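Local coordinates for protein CHIR AB1 (Gallus gallus, PDB 2VSD) that serves as an avian Fc receptor, its immunoglobulin-like domain probably binding the Fc region of chicken immunoglobulin Y, at residues Leu8-Ser13 against Asp20-Arg25; Val35-Asn40 against Ala56-Ala61. One frame throughout, in Å; residues are numbered along the deposited sequence.

The two contacts, whose centres lie 9 Å apart, build one immunoglobulin-like domain in two ways. Contact 1 pairs strands 7-11 and 21-27 within a sheet; contact 2 packs strand 55-61 of that same sheet against strand 33-39 of the facing one. Strands 21-27 and 55-61 are neighbours, so the contacts meet directly: Leu-24 O lies 2.9 Å from Phe-58 N, a probable backbone hydrogen bond, and in the core Leu-24 CD2 packs 3.7 Å from Phe-60 CE2. The N-linked glycan on Asn-40 belongs to the end of contact 2, whereas the side chain of Leu-10 in contact 1 stays about 12 Å from a bound sugar.

Contact 1: Leu8-Ser13 against Asp20-Arg25. Unlike the reference sequence in segment 20-25: Thr-21 (reference Asn).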
loop_
_atom_site.group_PDB
_atom_site.type_symbol
_atom_site.label_atom_id
_atom_site.label_comp_id
_atom_site.label_asym_id
_atom_site.label_seq_id
_atom_site.Cartn_x
_atom_site.Cartn_y
_atom_site.Cartn_z
ATOM N N LEU A 8 -17.243 2.149 0.694
ATOM C CA LEU A 8 -16.754 1.807 2.028
ATOM C C LEU A 8 -17.870 2.144 3.010
ATOM O O LEU A 8 -18.531 3.201 2.894
ATOM C CB LEU A 8 -15.472 2.602 2.311
ATOM C CG LEU A 8 -14.697 2.404 3.626
ATOM C CD1 LEU A 8 -14.186 0.980 3.794
ATOM C CD2 LEU A 8 -13.558 3.468 3.708
ATOM N N SER A 9 -18.119 1.226 3.936
ATOM C CA SER A 9 -19.022 1.531 5.029
ATOM C C SER A 9 -18.301 1.376 6.364
ATOM O O SER A 9 -17.320 0.632 6.478
ATOM C CB SER A 9 -20.275 0.652 4.960
ATOM O OG SER A 9 -19.946 -0.704 5.125
ATOM N N LEU A 10 -18.794 2.095 7.357
ATOM C CA LEU A 10 -18.246 2.041 8.710
ATOM C C LEU A 10 -19.326 1.677 9.727
ATOM O O LEU A 10 -20.376 2.335 9.768
ATOM C CB LEU A 10 -17.630 3.394 9.035
ATOM C CG LEU A 10 -17.363 3.708 10.516
ATOM C CD1 LEU A 10 -16.201 2.869 11.044
ATOM C CD2 LEU A 10 -17.096 5.199 10.710
ATOM N N HIS A 11 -19.060 0.666 10.561
ATOM C CA HIS A 11 -20.027 0.271 11.611
ATOM C C HIS A 11 -19.254 -0.074 12.868
ATOM O O HIS A 11 -18.314 -0.854 12.803
ATOM C CB HIS A 11 -20.862 -0.951 11.194
ATOM C CG HIS A 11 -21.693 -0.725 9.961
ATOM N ND1 HIS A 11 -21.252 -1.054 8.696
ATOM C CD2 HIS A 11 -22.905 -0.144 9.794
ATOM C CE1 HIS A 11 -22.168 -0.714 7.805
ATOM N NE2 HIS A 11 -23.181 -0.156 8.445
ATOM N N PRO A 12 -19.635 0.506 14.015
ATOM C CA PRO A 12 -20.581 1.599 14.173
ATOM C C PRO A 12 -19.955 2.914 13.687
ATOM O O PRO A 12 -18.717 3.031 13.627
ATOM C CB PRO A 12 -20.776 1.655 15.694
ATOM C CG PRO A 12 -19.424 1.181 16.219
ATOM C CD PRO A 12 -19.070 0.075 15.306
ATOM N N SER A 13 -20.791 3.894 13.358
ATOM C CA SER A 13 -20.270 5.193 12.913
ATOM C C SER A 13 -20.549 6.324 13.913
ATOM O O SER A 13 -19.892 7.362 13.877
ATOM C CB SER A 13 -20.836 5.543 11.542
ATOM O OG SER A 13 -22.244 5.411 11.566
ATOM N N ASP A 20 -13.608 0.717 21.567
ATOM C CA ASP A 20 -14.628 0.084 20.749
ATOM C C ASP A 20 -13.987 -0.589 19.547
ATOM O O ASP A 20 -12.904 -0.199 19.135
ATOM C CB ASP A 20 -15.634 1.107 20.232
ATOM C CG ASP A 20 -16.526 1.647 21.290
ATOM O OD1 ASP A 20 -16.539 1.128 22.443
ATOM O OD2 ASP A 20 -17.199 2.642 20.959
ATOM N N THR A 21 -14.654 -1.603 18.990
ATOM C CA THR A 21 -14.195 -2.246 17.752
ATOM C C THR A 21 -15.027 -1.716 16.570
ATOM O O THR A 21 -16.268 -1.628 16.649
ATOM C CB THR A 21 -14.236 -3.815 17.896
ATOM O OG1 THR A 21 -13.361 -4.173 18.962
ATOM C CG2 THR A 21 -13.776 -4.525 16.597
ATOM N N VAL A 22 -14.351 -1.288 15.508
ATOM C CA VAL A 22 -15.032 -0.824 14.306
ATOM C C VAL A 22 -14.727 -1.748 13.130
ATOM O O VAL A 22 -13.698 -2.416 13.096
ATOM C CB VAL A 22 -14.699 0.646 13.911
ATOM C CG1 VAL A 22 -15.133 1.628 14.996
ATOM C CG2 VAL A 22 -13.165 0.819 13.609
ATOM N N THR A 23 -15.645 -1.757 12.172
ATOM C CA THR A 23 -15.504 -2.548 10.977
ATOM C C THR A 23 -15.690 -1.608 9.803
ATOM O O THR A 23 -16.730 -0.915 9.684
ATOM C CB THR A 23 -16.574 -3.671 10.897
ATOM O OG1 THR A 23 -16.369 -4.610 11.962
ATOM C CG2 THR A 23 -16.422 -4.412 9.564
ATOM N N LEU A 24 -14.687 -1.594 8.935
ATOM C CA LEU A 24 -14.723 -0.866 7.690
ATOM C C LEU A 24 -14.880 -1.905 6.596
ATOM O O LEU A 24 -13.990 -2.743 6.394
ATOM C CB LEU A 24 -13.392 -0.119 7.459
ATOM C CG LEU A 24 -13.104 1.177 8.227
ATOM C CD1 LEU A 24 -14.017 2.318 7.774
ATOM C CD2 LEU A 24 -13.126 1.001 9.743
ATOM N N ARG A 25 -16.014 -1.864 5.918
ATOM C CA ARG A 25 -16.330 -2.904 4.950
ATOM C C ARG A 25 -16.180 -2.305 3.551
ATOM O O ARG A 25 -16.861 -1.310 3.198
ATOM C CB ARG A 25 -17.749 -3.434 5.219
ATOM C CG ARG A 25 -18.196 -4.507 4.282
ATOM C CD ARG A 25 -19.538 -5.091 4.738
ATOM N NE ARG A 25 -20.125 -5.917 3.679
ATOM C CZ ARG A 25 -19.972 -7.235 3.571
ATOM N NH1 ARG A 25 -19.251 -7.912 4.463
ATOM N NH2 ARG A 25 -20.559 -7.878 2.567
HETATM O O HOH W 1 -18.907 -2.028 8.014
HETATM O O HOH W 2 -17.779 -3.422 14.481
#
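His-11 and Thr-23 are joined by water 1, which sits at the edge of the imidazole in the plane of the ring. It lies 2.6 Å from His-11 ND1 and donates a hydrogen bond to the main-chain Thr-23 O. The pyrrolidine of Pro-12, which follows a cis peptide, brings its CD within 3.5 Å of Thr-21 O. Beside it water 2 donates to both His-11 O and Thr-21 O while accepting from Thr-23 OG1, a hydroxyl that also bonds Ser-59 on the next strand.

The strands run antiparallel at 166°. Ser-9 with Arg-25 and His-11 with Thr-23 form hydrogen-bonded pairs, with N-H...O bonds in both directions, such as Ser-9 N to Arg-25 O and His-11 N to Thr-23 O, both 2.9 Å, and Leu-10 faces Leu-24 in the non-hydrogen-bonded pair between them. On the buried side Leu-10 and Leu-24 lie side by side and point the same way. Leu-10 CG stands anti to its backbone N (chi1 163°); beyond it, CD1 touches Leu-24 CD2 at 3.8 Å and Val-22 CB at 3.9 Å. Leu-8 brings CD1 to 3.9 Å from Leu-24 CB and continues onto Tyr-71 and Cys-73 of the facing sheet. On the face carrying His-11 and Thr-23, Ser-9 OG is 3.5 Å from Arg-25 CB, and the extended Arg-25 chain leads away to a salt bridge with Glu-57. The polar outer face and aliphatic inner face fit the A-B hairpin of an immunoglobulin beta-sandwich; strand 21-27 also carries Cys-26 of the disulfide to Cys-73.

Contact 2: Val35-Asn40 against Ala56-Ala61; sequences VQLWLN and AEFSFA. With NAG (2-acetamido-2-deoxy-beta-D-glucopyranose), chain B.
Leu-37 lays its CB squarely over the centre of the Phe-58 ring, 3.8 Å from the centroid and 1° off the normal, a CH-pi contact in which the two side chains slide past each other in opposite directions. With CG anti to its own carbonyl carbon (chi1 -59°), Phe-58 starts its ring off toward strand 33-39, and the ring's edge meets the backbone there, CZ coming 3.7 Å from Val-35 O. The Val-35 side chain runs at a slant to that of Phe-58, with Val-35 CG1 4.0 Å from Phe-58 CZ, and sets CG2 3.7 Å from Ala-56 CB. Farther along, Leu-37 CD2 touches both aromatic residues, 4.0 Å from Phe-58 CB and from Phe-60 CE2. An alanine in place of Phe-58 would probably leave Leu-37 CB and Val-35 CG1 without their aromatic partner and open a gap between the sheets. On the other side of strand 33-39, Trp-38 NE1 donates to Gln-36 OE1, which Arg-74 also binds. Past the strand's end, Asn-40 ND2 is bonded covalently to C1 of the N-acetylglucosamine. With no hydrogen bond across it and the axes of the two short segments 8.5 Å apart, crossing at -39°, this is the face-to-face core of an immunoglobulin beta-sandwich, where strand E of one sheet meets strand C of the other.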
loop_
_atom_site.group_PDB
_atom_site.type_symbol
_atom_site.label_atom_id
_atom_site.label_comp_id
_atom_site.label_asym_id
_atom_site.label_seq_id
_atom_site.Cartn_x
_atom_site.Cartn_y
_atom_site.Cartn_z
ATOM N N VAL A 35 -7.054 -5.802 -1.319
ATOM C CA VAL A 35 -7.858 -4.640 -0.932
ATOM C C VAL A 35 -7.048 -3.823 0.069
ATOM O O VAL A 35 -6.417 -4.404 0.949
ATOM C CB VAL A 35 -9.186 -5.069 -0.317
ATOM C CG1 VAL A 35 -10.081 -3.855 -0.078
ATOM C CG2 VAL A 35 -9.896 -6.084 -1.237
ATOM N N GLN A 36 -7.054 -2.499 -0.084
ATOM C CA GLN A 36 -6.299 -1.634 0.827
ATOM C C GLN A 36 -7.215 -0.713 1.629
ATOM O O GLN A 36 -8.160 -0.137 1.062
ATOM C CB GLN A 36 -5.387 -0.751 0.015
ATOM C CG GLN A 36 -4.375 -1.550 -0.802
ATOM C CD GLN A 36 -3.449 -0.697 -1.634
ATOM O OE1 GLN A 36 -3.738 0.468 -1.945
ATOM N NE2 GLN A 36 -2.318 -1.298 -2.048
ATOM N N LEU A 37 -6.894 -0.511 2.903
ATOM C CA LEU A 37 -7.571 0.508 3.673
ATOM C C LEU A 37 -6.577 1.630 3.928
ATOM O O LEU A 37 -5.513 1.384 4.503
ATOM C CB LEU A 37 -8.097 -0.042 5.011
ATOM C CG LEU A 37 -8.948 0.962 5.832
ATOM C CD1 LEU A 37 -10.358 1.161 5.216
ATOM C CD2 LEU A 37 -9.071 0.444 7.254
ATOM N N TRP A 38 -6.991 2.845 3.580
ATOM C CA TRP A 38 -6.160 4.050 3.665
ATOM C C TRP A 38 -6.759 4.958 4.710
ATOM O O TRP A 38 -8.005 5.069 4.811
ATOM C CB TRP A 38 -6.186 4.793 2.339
ATOM C CG TRP A 38 -5.391 4.085 1.294
ATOM C CD1 TRP A 38 -5.670 2.866 0.737
ATOM C CD2 TRP A 38 -4.175 4.545 0.700
ATOM N NE1 TRP A 38 -4.693 2.552 -0.214
ATOM C CE2 TRP A 38 -3.765 3.559 -0.240
ATOM C CE3 TRP A 38 -3.399 5.710 0.851
ATOM C CZ2 TRP A 38 -2.592 3.680 -1.003
ATOM C CZ3 TRP A 38 -2.233 5.850 0.081
ATOM C CH2 TRP A 38 -1.838 4.826 -0.847
ATOM N N LEU A 39 -5.882 5.589 5.490
ATOM C CA LEU A 39 -6.299 6.551 6.527
ATOM C C LEU A 39 -5.563 7.871 6.286
ATOM O O LEU A 39 -4.314 7.875 6.247
ATOM C CB LEU A 39 -5.993 5.986 7.938
ATOM C CG LEU A 39 -6.098 6.974 9.115
ATOM C CD1 LEU A 39 -7.506 7.656 9.152
ATOM C CD2 LEU A 39 -5.819 6.304 10.465
ATOM N N ASN A 40 -6.314 8.972 6.090
ATOM C CA ASN A 40 -5.698 10.296 5.876
ATOM C C ASN A 40 -4.700 10.268 4.713
ATOM O O ASN A 40 -3.650 10.953 4.737
ATOM C CB ASN A 40 -4.986 10.806 7.141
ATOM C CG ASN A 40 -5.926 11.028 8.314
ATOM O OD1 ASN A 40 -7.159 10.958 8.185
ATOM N ND2 ASN A 40 -5.306 11.247 9.496
ATOM N N ALA A 56 -14.215 -6.963 1.423
ATOM C CA ALA A 56 -13.168 -7.256 2.401
ATOM C C ALA A 56 -13.549 -6.414 3.601
ATOM O O ALA A 56 -13.967 -5.288 3.422
ATOM C CB ALA A 56 -11.803 -6.809 1.886
ATOM N N GLU A 57 -13.419 -6.962 4.804
ATOM C CA GLU A 57 -13.741 -6.222 6.020
ATOM C C GLU A 57 -12.471 -6.041 6.819
ATOM O O GLU A 57 -11.703 -7.000 6.985
ATOM C CB GLU A 57 -14.764 -6.977 6.876
ATOM C CG GLU A 57 -16.176 -6.882 6.337
ATOM C CD GLU A 57 -17.216 -7.337 7.337
ATOM O OE1 GLU A 57 -16.859 -7.998 8.336
ATOM O OE2 GLU A 57 -18.401 -7.014 7.121
ATOM N N PHE A 58 -12.247 -4.822 7.304
ATOM C CA PHE A 58 -11.126 -4.549 8.173
ATOM C C PHE A 58 -11.742 -4.245 9.518
ATOM O O PHE A 58 -12.375 -3.198 9.684
ATOM C CB PHE A 58 -10.347 -3.318 7.671
ATOM C CG PHE A 58 -9.806 -3.469 6.279
ATOM C CD1 PHE A 58 -8.503 -3.945 6.073
ATOM C CD2 PHE A 58 -10.596 -3.173 5.165
ATOM C CE1 PHE A 58 -8.002 -4.098 4.790
ATOM C CE2 PHE A 58 -10.108 -3.334 3.875
ATOM C CZ PHE A 58 -8.809 -3.794 3.684
ATOM N N SER A 59 -11.565 -5.131 10.485
ATOM C CA SER A 59 -12.125 -4.899 11.813
ATOM C C SER A 59 -10.965 -4.705 12.760
ATOM O O SER A 59 -10.008 -5.507 12.738
ATOM C CB SER A 59 -12.974 -6.079 12.285
ATOM O OG SER A 59 -14.121 -6.228 11.481
ATOM N N PHE A 60 -11.035 -3.646 13.565
ATOM C CA PHE A 60 -9.961 -3.353 14.523
ATOM C C PHE A 60 -10.468 -2.590 15.731
ATOM O O PHE A 60 -11.550 -1.944 15.699
ATOM C CB PHE A 60 -8.794 -2.614 13.858
ATOM C CG PHE A 60 -9.185 -1.349 13.134
ATOM C CD1 PHE A 60 -9.110 -0.108 13.773
ATOM C CD2 PHE A 60 -9.586 -1.390 11.796
ATOM C CE1 PHE A 60 -9.457 1.063 13.106
ATOM C CE2 PHE A 60 -9.938 -0.232 11.133
ATOM C CZ PHE A 60 -9.856 0.996 11.766
ATOM N N ALA A 61 -9.701 -2.677 16.814
ATOM C CA ALA A 61 -10.049 -1.922 18.008
ATOM C C ALA A 61 -9.552 -0.492 17.859
ATOM O O ALA A 61 -8.467 -0.256 17.308
ATOM C CB ALA A 61 -9.426 -2.581 19.228
HETATM C C1 NAG B . -6.057 11.489 10.716
HETATM C C2 NAG B . -5.051 11.315 11.861
HETATM C C3 NAG B . -5.591 11.770 13.238
HETATM C C4 NAG B . -6.359 13.092 13.127
HETATM C C5 NAG B . -7.311 13.057 11.916
HETATM C C6 NAG B . -8.105 14.352 11.668
HETATM C C7 NAG B . -3.402 9.508 11.454
HETATM C C8 NAG B . -2.674 10.429 10.563
HETATM N N2 NAG B . -4.564 9.931 11.986
HETATM O O3 NAG B . -4.493 11.870 14.149
HETATM O O4 NAG B . -7.214 13.354 14.230
HETATM O O5 NAG B . -6.565 12.797 10.732
HETATM O O6 NAG B . -7.182 15.439 11.588
HETATM O O7 NAG B . -2.910 8.360 11.597
#